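Local coordinates for neural-cadherin (Drosophila melanogaster, PDB 3UBF), which mediates calcium-dependent, preferentially homophilic adhesion between cells, through an ectodomain of cadherin repeats of which this chain holds three, at residues 208-213 with 239-244; 123-128 with 163-168; 115-120 with 203-208; 287-292 with 302-307. All coordinates share one frame; numbering follows the deposited sequence.

How the contacts relate
Contacts 2 and 3 belong to the middle cadherin domain, contact 4 to the last one, and contact 1 lies where the two meet. Contacts 2 and 3, centres about 10 Å apart, take opposite sheets of one sandwich, and T165 and F128 of contact 2 pack on V117, A115 and L203 of contact 3. Contact 1 is also centred about 10 Å from contact 3 and shares G208. The centres of contacts 4 and 1 are about 19 Å apart, and P212 touches A292. The calcium ion sits at the first domain junction. Near the second, D243 of contact 1 binds a zinc ion. In the last domain a different zinc ion lies about 3 Å from the D304 side chain.

Contact 1: 208-213 with 239-244; sequences GKRAPQ and KSFADR. With ZN (zinc ion), chain E.
K239 pairs with Q213 as an antiparallel hydrogen-bonded pair. K239 N gives a nearly straight bond to Q213 O, 2.6 Å. K239 O takes Q213 N at 3.0 Å, in the plane of the carbonyl. The same oxygen also meets the CA of P212 in a CA-H...O contact. S240 starts a type I turn that runs to D243. Its OG accepts R244 N and also bonds to E294, so the turn is tied to strand 285-294 of its own domain.

F241 makes the main side-chain contact. Its chi1 of -61° sets CG anti to the carbonyl carbon. R210 CD sits over one ring face, 3.9 Å from the centroid, in a CH-pi contact. R210 CG comes to 3.5 Å of F241 CD1. The guanidinium plane is turned 45° from the ring, and at this range any cation-pi attraction is weak. Its NH2 goes on to A115 O. Q213 OE1 lies in the ring plane at the edge, 3.4 Å from F241 CZ, while Q213 NE2 bonds to P112 O. A water joins F241 N to R210 O. Past the turn, D243 OD2 binds a zinc ion at 2.6 Å, together with a water.

The chemistry is a short backbone pair, an aromatic cushion under an arginine and a bridging water. No calcium takes part, which is consistent with a calcium-free interdomain linker.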
loop_
_atom_site.group_PDB
_atom_site.type_symbol
_atom_site.label_atom_id
_atom_site.label_comp_id
_atom_site.label_asym_id
_atom_site.label_seq_id
_atom_site.Cartn_x
_atom_site.Cartn_y
_atom_site.Cartn_z
ATOM N N GLY A 208 -2.609 -22.830 17.483
ATOM C CA GLY A 208 -3.120 -24.059 16.880
ATOM C C GLY A 208 -4.065 -23.857 15.719
ATOM O O GLY A 208 -3.726 -24.150 14.566
ATOM N N LYS A 209 -5.255 -23.357 16.019
ATOM C CA LYS A 209 -6.278 -23.177 14.998
ATOM C C LYS A 209 -7.158 -21.977 15.325
ATOM O O LYS A 209 -7.256 -21.566 16.487
ATOM C CB LYS A 209 -7.121 -24.455 14.825
ATOM C CG LYS A 209 -7.845 -24.895 16.103
ATOM C CD LYS A 209 -8.501 -26.259 15.948
ATOM C CE LYS A 209 -9.296 -26.615 17.195
ATOM N NZ LYS A 209 -10.235 -27.758 16.975
ATOM N N ARG A 210 -7.775 -21.417 14.286
ATOM C CA ARG A 210 -8.717 -20.305 14.416
ATOM C C ARG A 210 -9.658 -20.397 13.224
ATOM O O ARG A 210 -9.398 -21.146 12.287
ATOM C CB ARG A 210 -7.982 -18.961 14.423
ATOM C CG ARG A 210 -7.434 -18.558 13.047
ATOM C CD ARG A 210 -6.544 -17.311 13.077
ATOM N NE ARG A 210 -7.248 -16.171 13.646
ATOM C CZ ARG A 210 -6.664 -15.153 14.271
ATOM N NH1 ARG A 210 -7.417 -14.158 14.762
ATOM N NH2 ARG A 210 -5.337 -15.130 14.403
ATOM N N ALA A 211 -10.732 -19.615 13.247
ATOM C CA ALA A 211 -11.775 -19.708 12.238
ATOM C C ALA A 211 -11.370 -19.020 10.947
ATOM O O ALA A 211 -10.487 -18.164 10.957
ATOM C CB ALA A 211 -13.068 -19.125 12.779
ATOM N N PRO A 212 -12.023 -19.380 9.829
ATOM C CA PRO A 212 -11.704 -18.787 8.539
ATOM C C PRO A 212 -11.878 -17.288 8.600
ATOM O O PRO A 212 -12.701 -16.796 9.388
ATOM C CB PRO A 212 -12.779 -19.361 7.605
ATOM C CG PRO A 212 -13.323 -20.530 8.289
ATOM C CD PRO A 212 -13.218 -20.234 9.742
ATOM N N GLN A 213 -11.094 -16.578 7.792
ATOM C CA GLN A 213 -11.229 -15.142 7.653
ATOM C C GLN A 213 -11.543 -14.819 6.203
ATOM O O GLN A 213 -10.865 -15.285 5.273
ATOM C CB GLN A 213 -9.955 -14.428 8.082
ATOM C CG GLN A 213 -10.037 -12.910 8.046
ATOM C CD GLN A 213 -8.731 -12.263 8.454
ATOM O OE1 GLN A 213 -7.673 -12.893 8.406
ATOM N NE2 GLN A 213 -8.791 -11.009 8.862
ATOM N N LYS A 239 -10.190 -17.342 3.892
ATOM C CA LYS A 239 -8.920 -17.994 4.026
ATOM C C LYS A 239 -9.078 -18.998 5.144
ATOM O O LYS A 239 -9.598 -18.669 6.213
ATOM C CB LYS A 239 -7.851 -16.966 4.377
ATOM C CG LYS A 239 -6.506 -17.561 4.658
ATOM C CD LYS A 239 -5.519 -16.507 5.037
ATOM C CE LYS A 239 -4.196 -17.147 5.288
ATOM N NZ LYS A 239 -3.108 -16.159 5.124
ATOM N N SER A 240 -8.653 -20.230 4.889
ATOM C CA SER A 240 -8.620 -21.233 5.926
ATOM C C SER A 240 -7.208 -21.288 6.475
ATOM O O SER A 240 -6.258 -21.595 5.741
ATOM C CB SER A 240 -9.044 -22.597 5.373
ATOM O OG SER A 240 -8.724 -23.625 6.287
ATOM N N PHE A 241 -7.067 -21.004 7.762
ATOM C CA PHE A 241 -5.747 -21.021 8.392
ATOM C C PHE A 241 -5.179 -22.419 8.599
ATOM O O PHE A 241 -3.972 -22.581 8.798
ATOM C CB PHE A 241 -5.764 -20.209 9.679
ATOM C CG PHE A 241 -6.104 -18.792 9.441
ATOM C CD1 PHE A 241 -7.426 -18.362 9.520
ATOM C CD2 PHE A 241 -5.119 -17.891 9.048
ATOM C CE1 PHE A 241 -7.753 -17.059 9.260
ATOM C CE2 PHE A 241 -5.439 -16.570 8.786
ATOM C CZ PHE A 241 -6.750 -16.154 8.883
ATOM N N ALA A 242 -6.055 -23.417 8.535
ATOM C CA ALA A 242 -5.650 -24.818 8.577
ATOM C C ALA A 242 -5.484 -25.354 7.162
ATOM O O ALA A 242 -5.272 -26.537 6.958
ATOM C CB ALA A 242 -6.684 -25.628 9.330
ATOM N N ASP A 243 -5.609 -24.462 6.188
ATOM C CA ASP A 243 -5.508 -24.801 4.768
ATOM C C ASP A 243 -6.464 -25.933 4.380
ATOM O O ASP A 243 -6.155 -26.790 3.543
ATOM C CB ASP A 243 -4.058 -25.116 4.396
ATOM C CG ASP A 243 -3.733 -24.727 2.983
ATOM O OD1 ASP A 243 -4.472 -23.877 2.418
ATOM O OD2 ASP A 243 -2.739 -25.270 2.437
ATOM N N ARG A 244 -7.645 -25.890 4.994
ATOM C CA ARG A 244 -8.666 -26.912 4.842
ATOM C C ARG A 244 -9.796 -26.448 3.925
ATOM O O ARG A 244 -9.921 -25.265 3.620
ATOM C CB ARG A 244 -9.224 -27.282 6.217
HETATM ZN ZN ZN E . -1.734 -24.899 0.084
HETATM O O HOH W 1 -9.298 -21.234 9.337
HETATM O O HOH W 2 -3.391 -23.576 0.087
#

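Contact 2: 123-128 with 163-168; sequences PNTPVF and VRTRGT
V127 lays its CG2 against CG1 of V163, 3.7 Å away, and turns CG1 to CG2 of T165 at 3.8 Å. All three side chains also touch F154. Chi1 of T165, 61°, sets OG1 between the backbone N and the carbonyl carbon. OG1 there accepts T125 N at 3.1 Å, while the two threonine side chains lie side by side and point the same way. T165 N in turn bonds to T125 O.

The register slips by one residue between P126-R164 and F128-V163, which makes a beta bulge. At the bulge V163 faces two residues: its O takes V127 N at 2.7 Å and its N bonds to F128 O at 2.6 Å, aligned with the carbonyl bond.

R164 runs extended past N124 O. Its NE reaches that oxygen through a water that lies in the guanidinium plane, and NH1 bonds to D157. Towards the surface, P123 CG rests 3.4 Å from G167 O.

Strand 126-133 here pairs with strand 162-165, between strands 105-106 and 154-156. This order, A*-B-E-D, is that of one sheet of the Greek-key sandwich of a cadherin repeat.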
loop_
_atom_site.group_PDB
_atom_site.type_symbol
_atom_site.label_atom_id
_atom_site.label_comp_id
_atom_site.label_asym_id
_atom_site.label_seq_id
_atom_site.Cartn_x
_atom_site.Cartn_y
_atom_site.Cartn_z
ATOM N N PRO A 123 11.583 -23.136 18.083
ATOM C CA PRO A 123 12.122 -21.786 17.922
ATOM C C PRO A 123 12.388 -21.432 16.458
ATOM O O PRO A 123 12.892 -22.267 15.695
ATOM C CB PRO A 123 13.455 -21.850 18.686
ATOM C CG PRO A 123 13.245 -22.896 19.717
ATOM C CD PRO A 123 12.242 -23.876 19.177
ATOM N N ASN A 124 12.057 -20.201 16.079
ATOM C CA ASN A 124 12.381 -19.672 14.746
ATOM C C ASN A 124 11.507 -20.222 13.650
ATOM O O ASN A 124 11.870 -20.224 12.470
ATOM C CB ASN A 124 13.861 -19.881 14.435
ATOM C CG ASN A 124 14.725 -19.010 15.281
ATOM O OD1 ASN A 124 15.531 -19.508 16.083
ATOM N ND2 ASN A 124 14.524 -17.677 15.165
ATOM N N THR A 125 10.351 -20.703 14.071
ATOM C CA THR A 125 9.288 -21.075 13.179
ATOM C C THR A 125 8.633 -19.803 12.667
ATOM O O THR A 125 8.148 -18.994 13.461
ATOM C CB THR A 125 8.280 -21.951 13.927
ATOM O OG1 THR A 125 8.952 -23.161 14.298
ATOM C CG2 THR A 125 7.058 -22.263 13.066
ATOM N N PRO A 126 8.638 -19.618 11.340
ATOM C CA PRO A 126 7.934 -18.502 10.727
ATOM C C PRO A 126 6.425 -18.737 10.802
ATOM O O PRO A 126 5.964 -19.836 10.526
ATOM C CB PRO A 126 8.431 -18.533 9.280
ATOM C CG PRO A 126 8.817 -19.943 9.033
ATOM C CD PRO A 126 9.234 -20.523 10.344
ATOM N N VAL A 127 5.680 -17.717 11.212
ATOM C CA VAL A 127 4.238 -17.847 11.377
ATOM C C VAL A 127 3.498 -16.907 10.438
ATOM O O VAL A 127 2.315 -17.101 10.154
ATOM C CB VAL A 127 3.807 -17.554 12.826
ATOM C CG1 VAL A 127 4.457 -18.542 13.782
ATOM C CG2 VAL A 127 4.159 -16.124 13.205
ATOM N N PHE A 128 4.201 -15.887 9.957
ATOM C CA PHE A 128 3.598 -14.913 9.034
ATOM C C PHE A 128 4.677 -14.010 8.487
ATOM O O PHE A 128 5.685 -13.752 9.146
ATOM C CB PHE A 128 2.707 -14.126 9.997
ATOM C CG PHE A 128 1.765 -13.177 9.311
ATOM C CD1 PHE A 128 0.550 -13.632 8.794
ATOM C CD2 PHE A 128 2.072 -11.831 9.214
ATOM C CE1 PHE A 128 -0.334 -12.762 8.171
ATOM C CE2 PHE A 128 1.192 -10.953 8.609
ATOM C CZ PHE A 128 -0.012 -11.421 8.076
ATOM N N VAL A 163 7.787 -13.207 10.576
ATOM C CA VAL A 163 7.560 -13.258 12.009
ATOM C C VAL A 163 7.839 -14.680 12.444
ATOM O O VAL A 163 7.251 -15.627 11.900
ATOM C CB VAL A 163 6.107 -12.861 12.370
ATOM C CG1 VAL A 163 5.902 -12.891 13.876
ATOM C CG2 VAL A 163 5.775 -11.466 11.814
ATOM N N ARG A 164 8.743 -14.824 13.412
ATOM C CA ARG A 164 9.241 -16.126 13.841
ATOM C C ARG A 164 9.094 -16.343 15.351
ATOM O O ARG A 164 9.323 -15.416 16.136
ATOM C CB ARG A 164 10.710 -16.274 13.462
ATOM C CG ARG A 164 10.963 -16.451 11.985
ATOM C CD ARG A 164 12.438 -16.645 11.739
ATOM N NE ARG A 164 12.754 -16.911 10.339
ATOM C CZ ARG A 164 13.234 -16.004 9.483
ATOM N NH1 ARG A 164 13.450 -14.744 9.861
ATOM N NH2 ARG A 164 13.491 -16.361 8.237
ATOM N N THR A 165 8.727 -17.564 15.747
ATOM C CA THR A 165 8.583 -17.902 17.140
ATOM C C THR A 165 9.933 -17.852 17.826
ATOM O O THR A 165 10.960 -18.171 17.214
ATOM C CB THR A 165 8.022 -19.332 17.325
ATOM O OG1 THR A 165 8.907 -20.293 16.744
ATOM C CG2 THR A 165 6.673 -19.473 16.680
ATOM N N ARG A 166 9.958 -17.459 19.093
ATOM C CA ARG A 166 11.173 -17.676 19.871
ATOM C C ARG A 166 10.853 -18.431 21.159
ATOM O O ARG A 166 9.686 -18.479 21.588
ATOM C CB ARG A 166 11.964 -16.376 20.106
ATOM C CG ARG A 166 11.327 -15.394 21.037
ATOM C CD ARG A 166 12.043 -14.045 21.046
ATOM N NE ARG A 166 13.296 -14.052 21.807
ATOM C CZ ARG A 166 13.378 -13.818 23.117
ATOM N NH1 ARG A 166 12.281 -13.575 23.827
ATOM N NH2 ARG A 166 14.555 -13.819 23.721
ATOM N N GLY A 167 11.887 -19.029 21.748
ATOM C CA GLY A 167 11.740 -19.826 22.964
ATOM C C GLY A 167 11.236 -21.229 22.665
ATOM O O GLY A 167 10.768 -21.497 21.554
ATOM N N THR A 168 11.328 -22.120 23.656
ATOM C CA THR A 168 10.947 -23.518 23.470
ATOM C C THR A 168 9.612 -23.884 24.106
ATOM O O THR A 168 9.112 -24.991 23.902
ATOM C CB THR A 168 12.010 -24.486 24.028
ATOM O OG1 THR A 168 12.151 -24.256 25.430
ATOM C CG2 THR A 168 13.364 -24.305 23.328
HETATM O O HOH W 3 12.470 -19.717 9.507
#

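Contact 3: 115-120 with 203-208; sequences AVVQLN and LSIVGG
V206 O is gripped by two groups of the neighbouring strand. V117 N bonds to it at 2.9 Å from above the carbonyl plane, 41° out of it. The CA of V116 adds a CA-H...O contact at 3.2 Å, and CB of V116 lies beside the same oxygen. A115 O takes V206 N and also R210 NH2, with the CA of I205 close by. At the start of the pairing A115 N bonds to S204 O, 2.9 Å, and at its end G208 N bonds to V117 O, 2.7 Å. Each register pair, A115-I205, V116-V206 and V117-G207, runs parallel.

Strand 113-117 is thus the outer A strand beside strand 201-207, the G strand. A parallel A-G pair of this kind belongs to the cadherin Greek-key sandwich, where A closes the sheet that also holds strands 176-185 and 141-149.

On the core face, I205 sets CG2 anti to the backbone N, where it meets V117 CB at 3.7 Å. Its CG1 turns to A115 CB, 4.1 Å, and A115 CB also meets L203 CD1. The V117 and I205 side chains cross at a slant and both rest on V127 and F154 of the opposite sheet.

Past the strand, the end of the L119 side chain comes back to lay CD2 on the G207-G208 peptide, 3.4 Å from G208 N. S204 OG bonds to E176 and to R210 NH1.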
loop_
_atom_site.group_PDB
_atom_site.type_symbol
_atom_site.label_atom_id
_atom_site.label_comp_id
_atom_site.label_asym_id
_atom_site.label_seq_id
_atom_site.Cartn_x
_atom_site.Cartn_y
_atom_site.Cartn_z
ATOM N N ALA A 115 -2.846 -14.920 11.783
ATOM C CA ALA A 115 -2.043 -16.103 11.616
ATOM C C ALA A 115 -2.434 -17.092 12.706
ATOM O O ALA A 115 -3.177 -16.761 13.640
ATOM C CB ALA A 115 -0.580 -15.760 11.742
ATOM N N VAL A 116 -1.931 -18.314 12.575
ATOM C CA VAL A 116 -1.966 -19.293 13.658
ATOM C C VAL A 116 -0.540 -19.721 13.965
ATOM O O VAL A 116 0.345 -19.630 13.106
ATOM C CB VAL A 116 -2.796 -20.525 13.285
ATOM C CG1 VAL A 116 -4.284 -20.178 13.275
ATOM C CG2 VAL A 116 -2.337 -21.100 11.935
ATOM N N VAL A 117 -0.310 -20.187 15.186
ATOM C CA VAL A 117 0.972 -20.800 15.512
ATOM C C VAL A 117 0.775 -22.232 15.995
ATOM O O VAL A 117 0.011 -22.487 16.928
ATOM C CB VAL A 117 1.767 -19.978 16.552
ATOM C CG1 VAL A 117 0.973 -19.804 17.851
ATOM C CG2 VAL A 117 3.109 -20.634 16.825
ATOM N N GLN A 118 1.470 -23.157 15.342
ATOM C CA GLN A 118 1.549 -24.560 15.741
ATOM C C GLN A 118 1.791 -24.631 17.256
ATOM O O GLN A 118 2.577 -23.845 17.794
ATOM C CB GLN A 118 2.723 -25.184 14.994
ATOM C CG GLN A 118 2.489 -26.551 14.380
ATOM C CD GLN A 118 3.795 -27.365 14.264
ATOM O OE1 GLN A 118 4.841 -26.856 13.821
ATOM N NE2 GLN A 118 3.734 -28.629 14.671
ATOM N N LEU A 119 1.119 -25.547 17.954
ATOM C CA LEU A 119 1.222 -25.578 19.416
ATOM C C LEU A 119 2.616 -25.902 19.938
ATOM O O LEU A 119 3.034 -25.390 20.973
ATOM C CB LEU A 119 0.204 -26.536 20.030
ATOM C CG LEU A 119 -1.259 -26.145 19.831
ATOM C CD1 LEU A 119 -2.170 -27.038 20.652
ATOM C CD2 LEU A 119 -1.480 -24.649 20.158
ATOM N N ASN A 120 3.330 -26.761 19.229
ATOM C CA ASN A 120 4.665 -27.148 19.642
ATOM C C ASN A 120 5.686 -26.546 18.706
ATOM O O ASN A 120 6.727 -27.142 18.464
ATOM C CB ASN A 120 4.794 -28.669 19.649
ATOM C CG ASN A 120 4.446 -29.285 18.305
ATOM O OD1 ASN A 120 3.943 -28.593 17.401
ATOM N ND2 ASN A 120 4.701 -30.596 18.162
ATOM N N LEU A 203 -1.313 -7.630 14.501
ATOM C CA LEU A 203 -1.168 -9.008 14.063
ATOM C C LEU A 203 -1.612 -9.932 15.195
ATOM O O LEU A 203 -1.067 -9.908 16.321
ATOM C CB LEU A 203 0.267 -9.298 13.603
ATOM C CG LEU A 203 0.677 -10.762 13.359
ATOM C CD1 LEU A 203 -0.247 -11.464 12.372
ATOM C CD2 LEU A 203 2.114 -10.863 12.898
ATOM N N SER A 204 -2.625 -10.726 14.868
ATOM C CA SER A 204 -3.230 -11.675 15.775
ATOM C C SER A 204 -2.770 -13.073 15.398
ATOM O O SER A 204 -3.041 -13.537 14.289
ATOM C CB SER A 204 -4.757 -11.594 15.668
ATOM O OG SER A 204 -5.335 -12.835 16.037
ATOM N N ILE A 205 -2.065 -13.728 16.319
ATOM C CA ILE A 205 -1.591 -15.095 16.122
ATOM C C ILE A 205 -2.271 -15.970 17.166
ATOM O O ILE A 205 -2.159 -15.712 18.358
ATOM C CB ILE A 205 -0.054 -15.175 16.260
ATOM C CG1 ILE A 205 0.620 -14.170 15.318
ATOM C CG2 ILE A 205 0.440 -16.581 15.983
ATOM C CD1 ILE A 205 2.060 -13.875 15.649
ATOM N N VAL A 206 -3.025 -16.965 16.712
ATOM C CA VAL A 206 -3.809 -17.800 17.616
ATOM C C VAL A 206 -3.180 -19.193 17.721
ATOM O O VAL A 206 -2.799 -19.787 16.710
ATOM C CB VAL A 206 -5.301 -17.864 17.187
ATOM C CG1 VAL A 206 -6.090 -18.891 18.016
ATOM C CG2 VAL A 206 -5.952 -16.508 17.329
ATOM N N GLY A 207 -3.043 -19.709 18.939
ATOM C CA GLY A 207 -2.501 -21.049 19.120
ATOM C C GLY A 207 -3.297 -22.110 18.368
ATOM O O GLY A 207 -4.504 -22.256 18.569
ATOM N N GLY A 208 -2.609 -22.830 17.483
ATOM C CA GLY A 208 -3.120 -24.059 16.880
ATOM C C GLY A 208 -4.065 -23.857 15.719
ATOM O O GLY A 208 -3.726 -24.150 14.566
#

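Contact 4: 287-292 with 302-307; sequences SLIVTA and SVDLTI
L288 pushes its CD1 into the hollow between L305 and I307. It meets I307 CD1 at 3.5 Å and L305 CD2 at 3.9 Å. L288 and L305 lie side by side and point the same way. L305 CG, anti to the backbone N at chi1 172°, lies 4.0 Å from L288 CD1. L305 CD2 fits between L288 CD1 and V290 CG2, and the V290 contact is 4.0 Å. V290 in turn rests its CB on V303 CG1. These bumps make one row on the core face, where F260, I236 and I262 of the opposite sheet meet them.

Beneath the row the two backbones are hydrogen-bonded to each other. L288 N reaches L305 O at 2.7 Å. L305 N reaches L288 O at the same distance, but from above the carbonyl plane. V290 and V303 form the next hydrogen-bonded pair. L288 O also takes a water, which turns weakly to D304 OD1.

The other face is more polar. I289 CG2 lies against CB of S302 at 3.6 Å. Just beyond, T291 OG1 and S302 OG share a hydrogen bond of 2.8 Å, which either hydroxyl could donate. The sides of I289 and T291 also touch K251 and T249 of strand 246-253.

Strands 285-294 and 300-310 make an antiparallel hairpin. It is the F-G hairpin in the A-G-F-C sheet of a cadherin repeat.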
loop_
_atom_site.group_PDB
_atom_site.type_symbol
_atom_site.label_atom_id
_atom_site.label_comp_id
_atom_site.label_asym_id
_atom_site.label_seq_id
_atom_site.Cartn_x
_atom_site.Cartn_y
_atom_site.Cartn_z
ATOM N N SER A 287 -30.034 -7.814 1.912
ATOM C CA SER A 287 -29.053 -8.099 2.944
ATOM C C SER A 287 -28.902 -9.592 3.091
ATOM O O SER A 287 -29.852 -10.299 3.411
ATOM C CB SER A 287 -29.474 -7.503 4.282
ATOM O OG SER A 287 -29.417 -6.095 4.226
ATOM N N LEU A 288 -27.696 -10.073 2.859
ATOM C CA LEU A 288 -27.440 -11.494 2.881
ATOM C C LEU A 288 -26.284 -11.765 3.818
ATOM O O LEU A 288 -25.448 -10.888 4.064
ATOM C CB LEU A 288 -27.103 -11.987 1.470
ATOM C CG LEU A 288 -28.080 -11.597 0.347
ATOM C CD1 LEU A 288 -27.405 -11.681 -1.014
ATOM C CD2 LEU A 288 -29.347 -12.462 0.376
ATOM N N ILE A 289 -26.249 -12.971 4.365
ATOM C CA ILE A 289 -25.116 -13.385 5.152
ATOM C C ILE A 289 -24.521 -14.608 4.495
ATOM O O ILE A 289 -25.210 -15.627 4.295
ATOM C CB ILE A 289 -25.483 -13.684 6.614
ATOM C CG1 ILE A 289 -25.980 -12.422 7.308
ATOM C CG2 ILE A 289 -24.266 -14.229 7.362
ATOM C CD1 ILE A 289 -26.484 -12.653 8.731
ATOM N N VAL A 290 -23.242 -14.492 4.147
ATOM C CA VAL A 290 -22.468 -15.630 3.684
ATOM C C VAL A 290 -21.718 -16.258 4.855
ATOM O O VAL A 290 -21.081 -15.562 5.661
ATOM C CB VAL A 290 -21.490 -15.253 2.545
ATOM C CG1 VAL A 290 -20.677 -16.493 2.106
ATOM C CG2 VAL A 290 -22.261 -14.664 1.359
ATOM N N THR A 291 -21.807 -17.576 4.949
ATOM C CA THR A 291 -21.055 -18.311 5.952
ATOM C C THR A 291 -19.985 -19.160 5.280
ATOM O O THR A 291 -20.254 -19.813 4.275
ATOM C CB THR A 291 -21.986 -19.161 6.814
ATOM O OG1 THR A 291 -22.977 -18.304 7.386
ATOM C CG2 THR A 291 -21.218 -19.869 7.947
ATOM N N ALA A 292 -18.765 -19.097 5.822
ATOM C CA ALA A 292 -17.675 -20.001 5.447
ATOM C C ALA A 292 -17.514 -21.081 6.513
ATOM O O ALA A 292 -17.273 -20.781 7.676
ATOM C CB ALA A 292 -16.367 -19.244 5.267
ATOM N N SER A 302 -19.030 -15.795 9.501
ATOM C CA SER A 302 -19.987 -15.112 8.641
ATOM C C SER A 302 -19.565 -13.700 8.242
ATOM O O SER A 302 -18.762 -13.059 8.911
ATOM C CB SER A 302 -21.363 -15.103 9.292
ATOM O OG SER A 302 -21.957 -16.377 9.134
ATOM N N VAL A 303 -20.107 -13.235 7.130
ATOM C CA VAL A 303 -19.842 -11.895 6.632
ATOM C C VAL A 303 -21.113 -11.351 5.976
ATOM O O VAL A 303 -21.940 -12.119 5.501
ATOM C CB VAL A 303 -18.644 -11.903 5.639
ATOM C CG1 VAL A 303 -19.024 -12.534 4.293
ATOM C CG2 VAL A 303 -18.058 -10.515 5.476
ATOM N N ASP A 304 -21.278 -10.034 5.971
ATOM C CA ASP A 304 -22.431 -9.425 5.301
ATOM C C ASP A 304 -22.181 -9.309 3.825
ATOM O O ASP A 304 -21.091 -8.919 3.391
ATOM C CB ASP A 304 -22.721 -8.025 5.821
ATOM C CG ASP A 304 -23.037 -8.008 7.279
ATOM O OD1 ASP A 304 -23.921 -8.782 7.715
ATOM O OD2 ASP A 304 -22.390 -7.203 7.991
ATOM N N LEU A 305 -23.200 -9.676 3.064
ATOM C CA LEU A 305 -23.246 -9.377 1.655
ATOM C C LEU A 305 -24.476 -8.498 1.404
ATOM O O LEU A 305 -25.601 -8.842 1.798
ATOM C CB LEU A 305 -23.291 -10.663 0.832
ATOM C CG LEU A 305 -23.536 -10.543 -0.673
ATOM C CD1 LEU A 305 -22.512 -9.656 -1.355
ATOM C CD2 LEU A 305 -23.540 -11.931 -1.300
ATOM N N THR A 306 -24.235 -7.348 0.787
ATOM C CA THR A 306 -25.291 -6.426 0.454
ATOM C C THR A 306 -25.371 -6.344 -1.063
ATOM O O THR A 306 -24.364 -6.076 -1.731
ATOM C CB THR A 306 -25.026 -5.051 1.087
ATOM O OG1 THR A 306 -24.882 -5.217 2.503
ATOM C CG2 THR A 306 -26.169 -4.091 0.826
ATOM N N ILE A 307 -26.554 -6.610 -1.614
ATOM C CA ILE A 307 -26.753 -6.492 -3.052
ATOM C C ILE A 307 -27.795 -5.439 -3.361
ATOM O O ILE A 307 -28.963 -5.569 -2.998
ATOM C CB ILE A 307 -27.135 -7.837 -3.717
ATOM C CG1 ILE A 307 -26.081 -8.907 -3.392
ATOM C CG2 ILE A 307 -27.324 -7.650 -5.228
ATOM C CD1 ILE A 307 -26.352 -10.267 -3.999
HETATM O O HOH W 4 -26.408 -8.697 5.450
#